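PDB 1BF6: phosphotriesterase homology protein from Escherichia coli, which hydrolyses phosphorylated glyceryl acetates and some aromatic acetates and propionates, and binds two zinc ions per subunit. Local coordinates for residues Y32-Q37 / K250-Y255; H13-L18 / A62-D67; Y216-R221 / T262-Q267; H248-A251 / Y257-L260. All coordinates share one frame; numbering follows the deposited sequence.

Interaction 1: residues Y32-Q37 / K250-Y255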
loop_
_atom_site.group_PDB
_atom_site.type_symbol
_atom_site.label_atom_id
_atom_site.label_comp_id
_atom_site.label_asym_id
_atom_site.label_seq_id
_atom_site.Cartn_x
_atom_site.Cartn_y
_atom_site.Cartn_z
ATOM N N TYR A 32 10.237 12.898 11.947
ATOM C CA TYR A 32 11.369 12.749 11.061
ATOM C C TYR A 32 12.541 11.882 11.508
ATOM O O TYR A 32 12.888 10.922 10.817
ATOM C CB TYR A 32 11.878 14.123 10.641
ATOM C CG TYR A 32 12.911 14.056 9.547
ATOM C CD1 TYR A 32 12.578 13.579 8.275
ATOM C CD2 TYR A 32 14.222 14.463 9.780
ATOM C CE1 TYR A 32 13.531 13.513 7.267
ATOM C CE2 TYR A 32 15.180 14.405 8.783
ATOM C CZ TYR A 32 14.829 13.930 7.526
ATOM O OH TYR A 32 15.777 13.900 6.534
ATOM N N ALA A 33 13.184 12.252 12.614
ATOM C CA ALA A 33 14.332 11.494 13.113
ATOM C C ALA A 33 13.994 10.015 13.297
ATOM O O ALA A 33 14.723 9.146 12.814
ATOM C CB ALA A 33 14.849 12.102 14.420
ATOM N N PHE A 34 12.870 9.738 13.948
ATOM C CA PHE A 34 12.437 8.365 14.179
ATOM C C PHE A 34 12.194 7.612 12.877
ATOM O O PHE A 34 12.576 6.447 12.755
ATOM C CB PHE A 34 11.153 8.326 15.001
ATOM C CG PHE A 34 11.305 8.841 16.399
ATOM C CD1 PHE A 34 12.560 9.039 16.953
ATOM C CD2 PHE A 34 10.179 9.109 17.166
ATOM C CE1 PHE A 34 12.691 9.494 18.252
ATOM C CE2 PHE A 34 10.297 9.566 18.470
ATOM C CZ PHE A 34 11.556 9.758 19.011
ATOM N N ILE A 35 11.529 8.259 11.919
ATOM C CA ILE A 35 11.239 7.614 10.640
ATOM C C ILE A 35 12.527 7.325 9.870
ATOM O O ILE A 35 12.664 6.248 9.301
ATOM C CB ILE A 35 10.156 8.391 9.802
ATOM C CG1 ILE A 35 8.786 7.695 10.041
ATOM C CG2 ILE A 35 10.488 8.349 8.308
ATOM C CD1 ILE A 35 8.827 6.209 10.489
ATOM N N CYS A 36 13.483 8.251 9.904
ATOM C CA CYS A 36 14.779 8.043 9.255
ATOM C C CYS A 36 15.514 6.854 9.900
ATOM O O CYS A 36 16.131 6.051 9.205
ATOM C CB CYS A 36 15.656 9.287 9.366
ATOM S SG CYS A 36 15.219 10.619 8.234
ATOM N N GLN A 37 15.448 6.742 11.227
ATOM C CA GLN A 37 16.108 5.638 11.930
ATOM C C GLN A 37 15.480 4.305 11.519
ATOM O O GLN A 37 16.195 3.316 11.308
ATOM C CB GLN A 37 16.020 5.835 13.452
ATOM C CG GLN A 37 16.915 6.965 13.982
ATOM C CD GLN A 37 16.423 7.576 15.304
ATOM O OE1 GLN A 37 15.743 6.923 16.111
ATOM N NE2 GLN A 37 16.761 8.843 15.521
ATOM N N LYS A 250 9.297 2.178 16.891
ATOM C CA LYS A 250 10.061 1.577 17.988
ATOM C C LYS A 250 10.417 2.581 19.091
ATOM O O LYS A 250 10.330 2.251 20.272
ATOM C CB LYS A 250 11.319 0.862 17.457
ATOM C CG LYS A 250 10.990 -0.329 16.542
ATOM C CD LYS A 250 12.150 -1.298 16.352
ATOM C CE LYS A 250 13.304 -0.689 15.589
ATOM N NZ LYS A 250 12.972 -0.481 14.152
ATOM N N ALA A 251 10.790 3.802 18.705
ATOM C CA ALA A 251 11.142 4.853 19.664
ATOM C C ALA A 251 9.984 5.193 20.615
ATOM O O ALA A 251 10.210 5.751 21.688
ATOM C CB ALA A 251 11.605 6.109 18.933
ATOM N N ASN A 252 8.757 4.874 20.203
ATOM C CA ASN A 252 7.561 5.119 21.010
ATOM C C ASN A 252 7.006 3.841 21.636
ATOM O O ASN A 252 5.844 3.788 22.022
ATOM C CB ASN A 252 6.479 5.803 20.167
ATOM C CG ASN A 252 6.886 7.176 19.722
ATOM O OD1 ASN A 252 7.478 7.931 20.487
ATOM N ND2 ASN A 252 6.600 7.508 18.467
ATOM N N GLY A 253 7.843 2.808 21.725
ATOM C CA GLY A 253 7.420 1.543 22.310
ATOM C C GLY A 253 6.678 0.622 21.368
ATOM O O GLY A 253 6.018 -0.316 21.806
ATOM N N GLY A 254 6.765 0.907 20.070
ATOM C CA GLY A 254 6.092 0.087 19.079
ATOM C C GLY A 254 6.975 -1.004 18.479
ATOM O O GLY A 254 8.075 -1.280 18.966
ATOM N N TYR A 255 6.507 -1.583 17.379
ATOM C CA TYR A 255 7.213 -2.666 16.704
ATOM C C TYR A 255 8.067 -2.264 15.503
ATOM O O TYR A 255 8.983 -2.998 15.128
ATOM C CB TYR A 255 6.221 -3.768 16.321
ATOM C CG TYR A 255 4.971 -3.262 15.631
ATOM C CD1 TYR A 255 3.862 -2.827 16.373
ATOM C CD2 TYR A 255 4.888 -3.218 14.238
ATOM C CE1 TYR A 255 2.699 -2.358 15.738
ATOM C CE2 TYR A 255 3.726 -2.749 13.597
ATOM C CZ TYR A 255 2.645 -2.321 14.351
ATOM O OH TYR A 255 1.520 -1.834 13.717
#
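Ala251 sets its methyl squarely over one face of the Phe34 ring. CB lies 3.4 Å from the ring centroid and only 3° off the ring normal, a CH-pi contact in which all six ring carbons of Phe34 are met almost equally; the nearest, CE1, is 3.6 Å from Ala251 CB. With CG beside its own backbone N and anti to the carbonyl carbon (chi1 -66°), Phe34 leaves the helix toward the loop. Here the start of helix 32-44, the first long helix after strand 7-12 of the TIM barrel, meets the long loop that follows strand 237-239. The remainder of the contact is looser. Asn252 stands across the ring with its amide plane 76° from it, and its OD1 comes no nearer than 3.8 Å to Phe34 CE2; its ND2 is engaged instead by Arg246 O and Gln31 OE1. With an alanine in place of Phe34, the Ala251 methyl would probably lose the ring face it packs on and a gap would open between helix and loop. Ala251, on the exposed side, is carried by a tight turn that the bond from Gly253 N to Lys250 O closes at 2.9 Å.

Interaction 2: residues H13-L18 / A62-D67. With ZN (zinc ion), chain C.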
loop_
_atom_site.group_PDB
_atom_site.type_symbol
_atom_site.label_atom_id
_atom_site.label_comp_id
_atom_site.label_asym_id
_atom_site.label_seq_id
_atom_site.Cartn_x
_atom_site.Cartn_y
_atom_site.Cartn_z
ATOM N N HIS A 13 3.332 4.072 5.217
ATOM C CA HIS A 13 3.153 5.501 5.358
ATOM C C HIS A 13 4.379 6.004 6.078
ATOM O O HIS A 13 4.762 5.425 7.092
ATOM C CB HIS A 13 1.917 5.827 6.191
ATOM C CG HIS A 13 0.645 5.411 5.541
ATOM N ND1 HIS A 13 0.017 6.137 4.553
ATOM C CD2 HIS A 13 -0.071 4.271 5.677
ATOM C CE1 HIS A 13 -1.024 5.430 4.123
ATOM N NE2 HIS A 13 -1.113 4.295 4.779
ATOM N N LEU A 14 5.044 7.001 5.501
ATOM C CA LEU A 14 6.217 7.624 6.113
ATOM C C LEU A 14 5.789 8.965 6.705
ATOM O O LEU A 14 6.336 9.423 7.713
ATOM C CB LEU A 14 7.326 7.819 5.085
ATOM C CG LEU A 14 7.812 6.491 4.500
ATOM C CD1 LEU A 14 8.999 6.753 3.597
ATOM C CD2 LEU A 14 8.192 5.544 5.628
ATOM N N HIS A 15 4.841 9.616 6.032
ATOM C CA HIS A 15 4.305 10.869 6.511
ATOM C C HIS A 15 2.829 10.921 6.170
ATOM O O HIS A 15 2.442 11.104 5.013
ATOM C CB HIS A 15 5.022 12.087 5.936
ATOM C CG HIS A 15 4.492 13.384 6.467
ATOM N ND1 HIS A 15 3.204 13.813 6.227
ATOM C CD2 HIS A 15 5.062 14.329 7.254
ATOM C CE1 HIS A 15 3.002 14.966 6.843
ATOM N NE2 HIS A 15 4.114 15.300 7.472
ATOM N N ILE A 16 2.017 10.709 7.195
ATOM C CA ILE A 16 0.575 10.730 7.059
ATOM C C ILE A 16 0.030 11.515 8.236
ATOM O O ILE A 16 0.618 11.506 9.323
ATOM C CB ILE A 16 -0.028 9.298 7.029
ATOM C CG1 ILE A 16 -1.547 9.370 6.890
ATOM C CG2 ILE A 16 0.382 8.499 8.272
ATOM C CD1 ILE A 16 -2.215 8.037 6.658
ATOM N N ASP A 17 -1.053 12.246 7.995
ATOM C CA ASP A 17 -1.677 13.041 9.042
ATOM C C ASP A 17 -3.196 12.988 8.959
ATOM O O ASP A 17 -3.809 13.751 8.210
ATOM C CB ASP A 17 -1.194 14.500 8.981
ATOM C CG ASP A 17 -1.646 15.333 10.192
ATOM O OD1 ASP A 17 -2.378 14.812 11.056
ATOM O OD2 ASP A 17 -1.255 16.516 10.283
ATOM N N LEU A 18 -3.785 12.065 9.715
ATOM C CA LEU A 18 -5.234 11.913 9.793
ATOM C C LEU A 18 -5.678 12.380 11.189
ATOM O O LEU A 18 -6.768 12.025 11.658
ATOM C CB LEU A 18 -5.647 10.452 9.594
ATOM C CG LEU A 18 -5.327 9.783 8.256
ATOM C CD1 LEU A 18 -6.067 8.462 8.178
ATOM C CD2 LEU A 18 -5.734 10.690 7.102
ATOM N N ALA A 62 5.535 15.514 0.307
ATOM C CA ALA A 62 6.583 15.158 -0.640
ATOM C C ALA A 62 7.986 15.545 -0.171
ATOM O O ALA A 62 8.921 14.763 -0.315
ATOM C CB ALA A 62 6.289 15.786 -2.017
ATOM N N GLN A 63 8.130 16.730 0.415
ATOM C CA GLN A 63 9.439 17.182 0.870
ATOM C C GLN A 63 10.012 16.260 1.948
ATOM O O GLN A 63 11.192 15.904 1.912
ATOM C CB GLN A 63 9.377 18.620 1.376
ATOM C CG GLN A 63 10.740 19.231 1.552
ATOM C CD GLN A 63 11.545 19.216 0.269
ATOM O OE1 GLN A 63 11.139 19.804 -0.734
ATOM N NE2 GLN A 63 12.679 18.529 0.285
ATOM N N PHE A 64 9.144 15.842 2.863
ATOM C CA PHE A 64 9.505 14.946 3.959
ATOM C C PHE A 64 10.044 13.643 3.388
ATOM O O PHE A 64 11.028 13.095 3.892
ATOM C CB PHE A 64 8.255 14.663 4.790
ATOM C CG PHE A 64 8.511 13.881 6.049
ATOM C CD1 PHE A 64 8.624 12.494 6.020
ATOM C CD2 PHE A 64 8.563 14.533 7.280
ATOM C CE1 PHE A 64 8.780 11.768 7.200
ATOM C CE2 PHE A 64 8.718 13.819 8.463
ATOM C CZ PHE A 64 8.824 12.442 8.422
ATOM N N MET A 65 9.378 13.142 2.343
ATOM C CA MET A 65 9.795 11.899 1.693
ATOM C C MET A 65 11.117 12.085 0.943
ATOM O O MET A 65 11.974 11.198 0.965
ATOM C CB MET A 65 8.692 11.374 0.765
ATOM C CG MET A 65 7.391 11.028 1.504
ATOM S SD MET A 65 6.149 10.167 0.528
ATOM C CE MET A 65 5.474 11.535 -0.450
ATOM N N LEU A 66 11.285 13.243 0.301
ATOM C CA LEU A 66 12.518 13.551 -0.427
ATOM C C LEU A 66 13.678 13.600 0.565
ATOM O O LEU A 66 14.790 13.140 0.268
ATOM C CB LEU A 66 12.419 14.917 -1.121
ATOM C CG LEU A 66 11.607 15.022 -2.419
ATOM C CD1 LEU A 66 11.480 16.491 -2.814
ATOM C CD2 LEU A 66 12.287 14.209 -3.527
ATOM N N ASP A 67 13.407 14.184 1.733
ATOM C CA ASP A 67 14.403 14.318 2.790
ATOM C C ASP A 67 14.791 12.963 3.370
ATOM O O ASP A 67 15.975 12.712 3.593
ATOM C CB ASP A 67 13.899 15.244 3.902
ATOM C CG ASP A 67 13.793 16.697 3.462
ATOM O OD1 ASP A 67 14.309 17.056 2.382
ATOM O OD2 ASP A 67 13.182 17.486 4.204
HETATM ZN ZN ZN C . -2.358 2.550 4.481
#
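His15 presents the edge of its imidazole to one face of the Phe64 ring, an edge-to-face (T-shaped) pair with centroids 4.9 Å apart and planes at 65°. The edge touches through His15 CD2, 3.5 Å from Phe64 CD2 and displaced toward the rim of the phenyl ring. His15 CB also lies over that face, 4.0 Å from the Phe64 ring centroid. Phe64 sends its ring off helix 62-72 toward the loop, with CG anti to the backbone N (chi1 -173°). The Leu14 carbonyl O approaches the same ring obliquely, 3.4 Å from Phe64 CE1. Tyr32 meets Phe64 in a further edge-to-face pair. An alanine at Phe64 would leave the His15 edge without its aromatic partner, and the imidazole, with a weak bond from ND1 to Gly59 O, is likely to be less firmly held. Glu52 OE2 accepts from the backbone N of both Leu14 and His15, just past the metal site. His13 NE2 binds one of the two zinc ions at 2.2 Å, which His11, Glu124 and Asp242 also bind, while His13 ND1 bonds to Thr54 OG1. With His11, His13 forms the His-X-His motif at the end of the first barrel strand, characteristic of the metal-dependent hydrolases.

Interaction 3: residues Y216-R221 / T262-Q267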
loop_
_atom_site.group_PDB
_atom_site.type_symbol
_atom_site.label_atom_id
_atom_site.label_comp_id
_atom_site.label_asym_id
_atom_site.label_seq_id
_atom_site.Cartn_x
_atom_site.Cartn_y
_atom_site.Cartn_z
ATOM N N TYR A 216 -6.438 -9.080 13.553
ATOM C CA TYR A 216 -6.348 -10.443 13.035
ATOM C C TYR A 216 -4.952 -10.955 13.412
ATOM O O TYR A 216 -3.977 -10.210 13.320
ATOM C CB TYR A 216 -6.509 -10.377 11.512
ATOM C CG TYR A 216 -6.682 -11.693 10.803
ATOM C CD1 TYR A 216 -7.816 -12.475 11.003
ATOM C CD2 TYR A 216 -5.726 -12.137 9.893
ATOM C CE1 TYR A 216 -7.989 -13.674 10.306
ATOM C CE2 TYR A 216 -5.892 -13.317 9.194
ATOM C CZ TYR A 216 -7.016 -14.077 9.400
ATOM O OH TYR A 216 -7.175 -15.240 8.687
ATOM N N PRO A 217 -4.838 -12.225 13.834
ATOM C CA PRO A 217 -3.522 -12.757 14.216
ATOM C C PRO A 217 -2.541 -13.145 13.098
ATOM O O PRO A 217 -2.931 -13.745 12.092
ATOM C CB PRO A 217 -3.885 -13.947 15.103
ATOM C CG PRO A 217 -5.152 -14.450 14.497
ATOM C CD PRO A 217 -5.915 -13.195 14.126
ATOM N N ASP A 218 -1.269 -12.806 13.299
ATOM C CA ASP A 218 -0.195 -13.136 12.349
ATOM C C ASP A 218 -0.153 -14.640 12.063
ATOM O O ASP A 218 0.224 -15.057 10.961
ATOM C CB ASP A 218 1.181 -12.690 12.871
ATOM C CG ASP A 218 1.484 -11.223 12.599
ATOM O OD1 ASP A 218 0.799 -10.578 11.767
ATOM O OD2 ASP A 218 2.434 -10.703 13.221
ATOM N N GLU A 219 -0.509 -15.448 13.062
ATOM C CA GLU A 219 -0.529 -16.901 12.903
ATOM C C GLU A 219 -1.491 -17.296 11.779
ATOM O O GLU A 219 -1.235 -18.239 11.024
ATOM C CB GLU A 219 -0.957 -17.578 14.211
ATOM C CG GLU A 219 -1.051 -19.097 14.104
ATOM C CD GLU A 219 -1.532 -19.771 15.390
ATOM O OE1 GLU A 219 -1.867 -19.052 16.364
ATOM O OE2 GLU A 219 -1.579 -21.027 15.423
ATOM N N LYS A 220 -2.604 -16.574 11.681
ATOM C CA LYS A 220 -3.590 -16.840 10.644
ATOM C C LYS A 220 -3.157 -16.272 9.292
ATOM O O LYS A 220 -3.512 -16.823 8.256
ATOM C CB LYS A 220 -4.965 -16.342 11.062
ATOM C CG LYS A 220 -5.549 -17.151 12.198
ATOM C CD LYS A 220 -6.990 -16.790 12.481
ATOM C CE LYS A 220 -7.547 -17.708 13.565
ATOM N NZ LYS A 220 -9.011 -17.528 13.770
ATOM N N ARG A 221 -2.381 -15.190 9.310
ATOM C CA ARG A 221 -1.844 -14.609 8.077
ATOM C C ARG A 221 -0.864 -15.658 7.514
ATOM O O ARG A 221 -0.865 -15.956 6.315
ATOM C CB ARG A 221 -1.085 -13.296 8.352
ATOM C CG ARG A 221 -1.953 -12.118 8.824
ATOM C CD ARG A 221 -1.138 -10.833 8.906
ATOM N NE ARG A 221 -2.004 -9.692 9.202
ATOM C CZ ARG A 221 -2.419 -9.341 10.420
ATOM N NH1 ARG A 221 -2.031 -10.020 11.496
ATOM N NH2 ARG A 221 -3.322 -8.373 10.553
ATOM N N THR A 262 12.448 -8.798 11.278
ATOM C CA THR A 262 12.997 -9.261 12.554
ATOM C C THR A 262 12.092 -10.284 13.222
ATOM O O THR A 262 12.569 -11.148 13.965
ATOM C CB THR A 262 13.214 -8.098 13.551
ATOM O OG1 THR A 262 11.946 -7.528 13.905
ATOM C CG2 THR A 262 14.117 -7.028 12.955
ATOM N N THR A 263 10.798 -10.243 12.902
ATOM C CA THR A 263 9.844 -11.144 13.528
ATOM C C THR A 263 8.920 -11.969 12.636
ATOM O O THR A 263 8.876 -13.187 12.770
ATOM C CB THR A 263 8.975 -10.364 14.563
ATOM O OG1 THR A 263 9.828 -9.644 15.457
ATOM C CG2 THR A 263 8.074 -11.290 15.337
ATOM N N PHE A 264 8.175 -11.324 11.734
ATOM C CA PHE A 264 7.228 -12.057 10.901
ATOM C C PHE A 264 7.850 -13.053 9.919
ATOM O O PHE A 264 7.442 -14.211 9.888
ATOM C CB PHE A 264 6.295 -11.103 10.148
ATOM C CG PHE A 264 5.154 -11.807 9.457
ATOM C CD1 PHE A 264 4.043 -12.230 10.174
ATOM C CD2 PHE A 264 5.203 -12.072 8.082
ATOM C CE1 PHE A 264 2.994 -12.907 9.543
ATOM C CE2 PHE A 264 4.158 -12.745 7.453
ATOM C CZ PHE A 264 3.057 -13.162 8.183
ATOM N N ILE A 265 8.799 -12.597 9.102
ATOM C CA ILE A 265 9.452 -13.487 8.133
ATOM C C ILE A 265 10.166 -14.652 8.849
ATOM O O ILE A 265 10.121 -15.786 8.373
ATOM C CB ILE A 265 10.369 -12.707 7.146
ATOM C CG1 ILE A 265 9.503 -11.805 6.246
ATOM C CG2 ILE A 265 11.198 -13.674 6.281
ATOM C CD1 ILE A 265 8.421 -12.559 5.467
ATOM N N PRO A 266 10.850 -14.385 9.988
ATOM C CA PRO A 266 11.501 -15.515 10.676
ATOM C C PRO A 266 10.463 -16.577 11.078
ATOM O O PRO A 266 10.708 -17.766 10.920
ATOM C CB PRO A 266 12.143 -14.847 11.882
ATOM C CG PRO A 266 12.629 -13.567 11.300
ATOM C CD PRO A 266 11.405 -13.110 10.471
ATOM N N GLN A 267 9.274 -16.156 11.520
ATOM C CA GLN A 267 8.216 -17.105 11.898
ATOM C C GLN A 267 7.700 -17.848 10.673
ATOM O O GLN A 267 7.357 -19.024 10.749
ATOM C CB GLN A 267 7.051 -16.398 12.617
ATOM C CG GLN A 267 7.433 -15.800 13.971
ATOM C CD GLN A 267 6.356 -14.885 14.570
ATOM O OE1 GLN A 267 6.338 -14.657 15.781
ATOM N NE2 GLN A 267 5.487 -14.336 13.726
HETATM O O HOH W 1 4.093 -12.049 14.596
#
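Asp218 OD1 is gripped by the backbone N of Gly211 and by Arg221 NH1, the latter a salt bridge of 2.9 Å whose hydrogen-bond geometry is weak. The other carboxylate oxygen, OD2, faces the neighbouring helix, where a water donates to it and accepts from Gln267 NE2 at 2.8 Å. This water links the two segments; the direct contact is with Phe264. Asp218 CB lies at the edge of the Phe264 ring, near its plane, while Phe264 CD1 is 3.7 Å from Asp218 CG, which meets the ring obliquely. Carboxylate and ring planes stand 67° apart. Phe264 extends away from its own helix because CG is anti to the backbone N (chi1 -170°), and its CZ end reaches Arg221 CB at 4.1 Å. Ile222 and Leu225 of the facing helix continue this apolar packing. Beyond CB, Arg221 leads away as an extended chain: NE pairs with Asp187, NH2 bonds to Thr209 OG1, and NH1 also makes a weak bond to Tyr216 O. Asp218 occupies the first turn, where its charge would probably interact favourably with the helix dipole. Phe264 comes from a wider, pi-type turn, just ahead of the kink at Pro266. The arrangement joins helices 218-230 and 259-270, which follow strands 204-207 and 237-239, as neighbours in the outer helical layer of a TIM barrel.

Interaction 4: residues H248-A251 / Y257-L260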
loop_
_atom_site.group_PDB
_atom_site.type_symbol
_atom_site.label_atom_id
_atom_site.label_comp_id
_atom_site.label_asym_id
_atom_site.label_seq_id
_atom_site.Cartn_x
_atom_site.Cartn_y
_atom_site.Cartn_z
ATOM N N HIS A 248 3.358 3.066 16.609
ATOM C CA HIS A 248 3.853 1.898 15.875
ATOM C C HIS A 248 5.391 1.934 15.787
ATOM O O HIS A 248 6.032 0.907 15.558
ATOM C CB HIS A 248 3.269 1.854 14.449
ATOM C CG HIS A 248 1.792 1.603 14.390
ATOM N ND1 HIS A 248 1.017 1.986 13.314
ATOM C CD2 HIS A 248 0.954 0.970 15.246
ATOM C CE1 HIS A 248 -0.230 1.595 13.506
ATOM N NE2 HIS A 248 -0.295 0.976 14.671
ATOM N N LEU A 249 5.966 3.124 15.933
ATOM C CA LEU A 249 7.408 3.326 15.864
ATOM C C LEU A 249 8.115 2.752 17.098
ATOM O O LEU A 249 7.584 2.803 18.202
ATOM C CB LEU A 249 7.720 4.816 15.727
ATOM C CG LEU A 249 7.035 5.553 14.555
ATOM C CD1 LEU A 249 7.552 6.989 14.496
ATOM C CD2 LEU A 249 7.286 4.830 13.237
ATOM N N LYS A 250 9.297 2.178 16.891
ATOM C CA LYS A 250 10.061 1.577 17.988
ATOM C C LYS A 250 10.417 2.581 19.091
ATOM O O LYS A 250 10.330 2.251 20.272
ATOM C CB LYS A 250 11.319 0.862 17.457
ATOM C CG LYS A 250 10.990 -0.329 16.542
ATOM C CD LYS A 250 12.150 -1.298 16.352
ATOM C CE LYS A 250 13.304 -0.689 15.589
ATOM N NZ LYS A 250 12.972 -0.481 14.152
ATOM N N ALA A 251 10.790 3.802 18.705
ATOM C CA ALA A 251 11.142 4.853 19.664
ATOM C C ALA A 251 9.984 5.193 20.615
ATOM O O ALA A 251 10.210 5.751 21.688
ATOM C CB ALA A 251 11.605 6.109 18.933
ATOM N N TYR A 257 8.769 -0.721 11.352
ATOM C CA TYR A 257 8.642 -1.276 10.001
ATOM C C TYR A 257 9.402 -2.589 9.843
ATOM O O TYR A 257 8.895 -3.531 9.227
ATOM C CB TYR A 257 9.174 -0.295 8.952
ATOM C CG TYR A 257 8.481 1.044 8.925
ATOM C CD1 TYR A 257 8.843 2.047 9.815
ATOM C CD2 TYR A 257 7.471 1.313 7.993
ATOM C CE1 TYR A 257 8.230 3.275 9.791
ATOM C CE2 TYR A 257 6.843 2.553 7.955
ATOM C CZ TYR A 257 7.231 3.529 8.860
ATOM O OH TYR A 257 6.630 4.759 8.853
ATOM N N ASP A 258 10.605 -2.658 10.413
ATOM C CA ASP A 258 11.422 -3.870 10.302
ATOM C C ASP A 258 10.921 -5.086 11.071
ATOM O O ASP A 258 11.582 -6.117 11.082
ATOM C CB ASP A 258 12.899 -3.585 10.602
ATOM C CG ASP A 258 13.177 -3.282 12.079
ATOM O OD1 ASP A 258 12.239 -3.132 12.895
ATOM O OD2 ASP A 258 14.374 -3.181 12.411
ATOM N N TYR A 259 9.770 -4.958 11.731
ATOM C CA TYR A 259 9.161 -6.076 12.447
ATOM C C TYR A 259 8.914 -7.185 11.423
ATOM O O TYR A 259 8.955 -8.368 11.747
ATOM C CB TYR A 259 7.826 -5.644 13.063
ATOM C CG TYR A 259 7.042 -6.742 13.721
ATOM C CD1 TYR A 259 6.124 -7.514 13.002
ATOM C CD2 TYR A 259 7.175 -6.985 15.086
ATOM C CE1 TYR A 259 5.355 -8.497 13.634
ATOM C CE2 TYR A 259 6.413 -7.955 15.724
ATOM C CZ TYR A 259 5.511 -8.703 14.996
ATOM O OH TYR A 259 4.769 -9.655 15.646
ATOM N N LEU A 260 8.649 -6.782 10.182
ATOM C CA LEU A 260 8.401 -7.733 9.105
ATOM C C LEU A 260 9.587 -8.682 8.956
ATOM O O LEU A 260 9.407 -9.887 8.792
ATOM C CB LEU A 260 8.190 -6.979 7.781
ATOM C CG LEU A 260 7.940 -7.815 6.523
ATOM C CD1 LEU A 260 6.627 -8.558 6.635
ATOM C CD2 LEU A 260 7.929 -6.907 5.293
#
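The Tyr257 ring is met obliquely by Leu249, whose CD2 lies 3.9 Å from Tyr257 CE1; the two side chains run side by side and point the same way. Ile35 of helix 32-44 packs against both. The second flat group, the Asp258 carboxylate, is approached from above: Lys250 NZ lies 3.0 Å from OD1 and 50° out of the carboxylate plane, in a salt bridge. The lysine chain crosses the aspartate at about a right angle and arrives there by bending at its last two torsions (chi3 -67°, chi4 -71°). The ammonium does not belong to Asp258 alone, for Asp41 and Glu38 of helix 32-44 also form salt bridges with NZ. Three carboxylates thus gather round one lysine, which would probably relieve the repulsion between them. Glu38 also accepts from Tyr257 N, tying the backbone to the same cluster. At the far end of its ring, Tyr257 OH bonds to the carbonyl O of His13, a zinc ligand. Apolar packing and ion pairing fold the long loop between strand 237-239 and helix 259-270 back on itself, and place Tyr257 in the second shell of the metal site at the C-terminal end of the TIM barrel.

Interactions 1 and 4 share Lys250 and Ala251 and fasten the same loop, but differ in setting: interaction 1 is a surface contact resting on a methyl over a ring, whereas interaction 4 is largely buried and combines apolar packing with a salt bridge. Interaction 2, partly buried, is aromatic in character and adjoins both: Tyr32 and Ile35 reach it from helix 32-44, and the Tyr257 hydroxyl from 257-260. Interaction 3 lies apart from interactions 1 and 2. It is buried between two outer helices, bridged by water, and connects to interaction 4 through helix 259-270, where Ile265 N bonds to Leu260 O and Phe264 N to Tyr259 O.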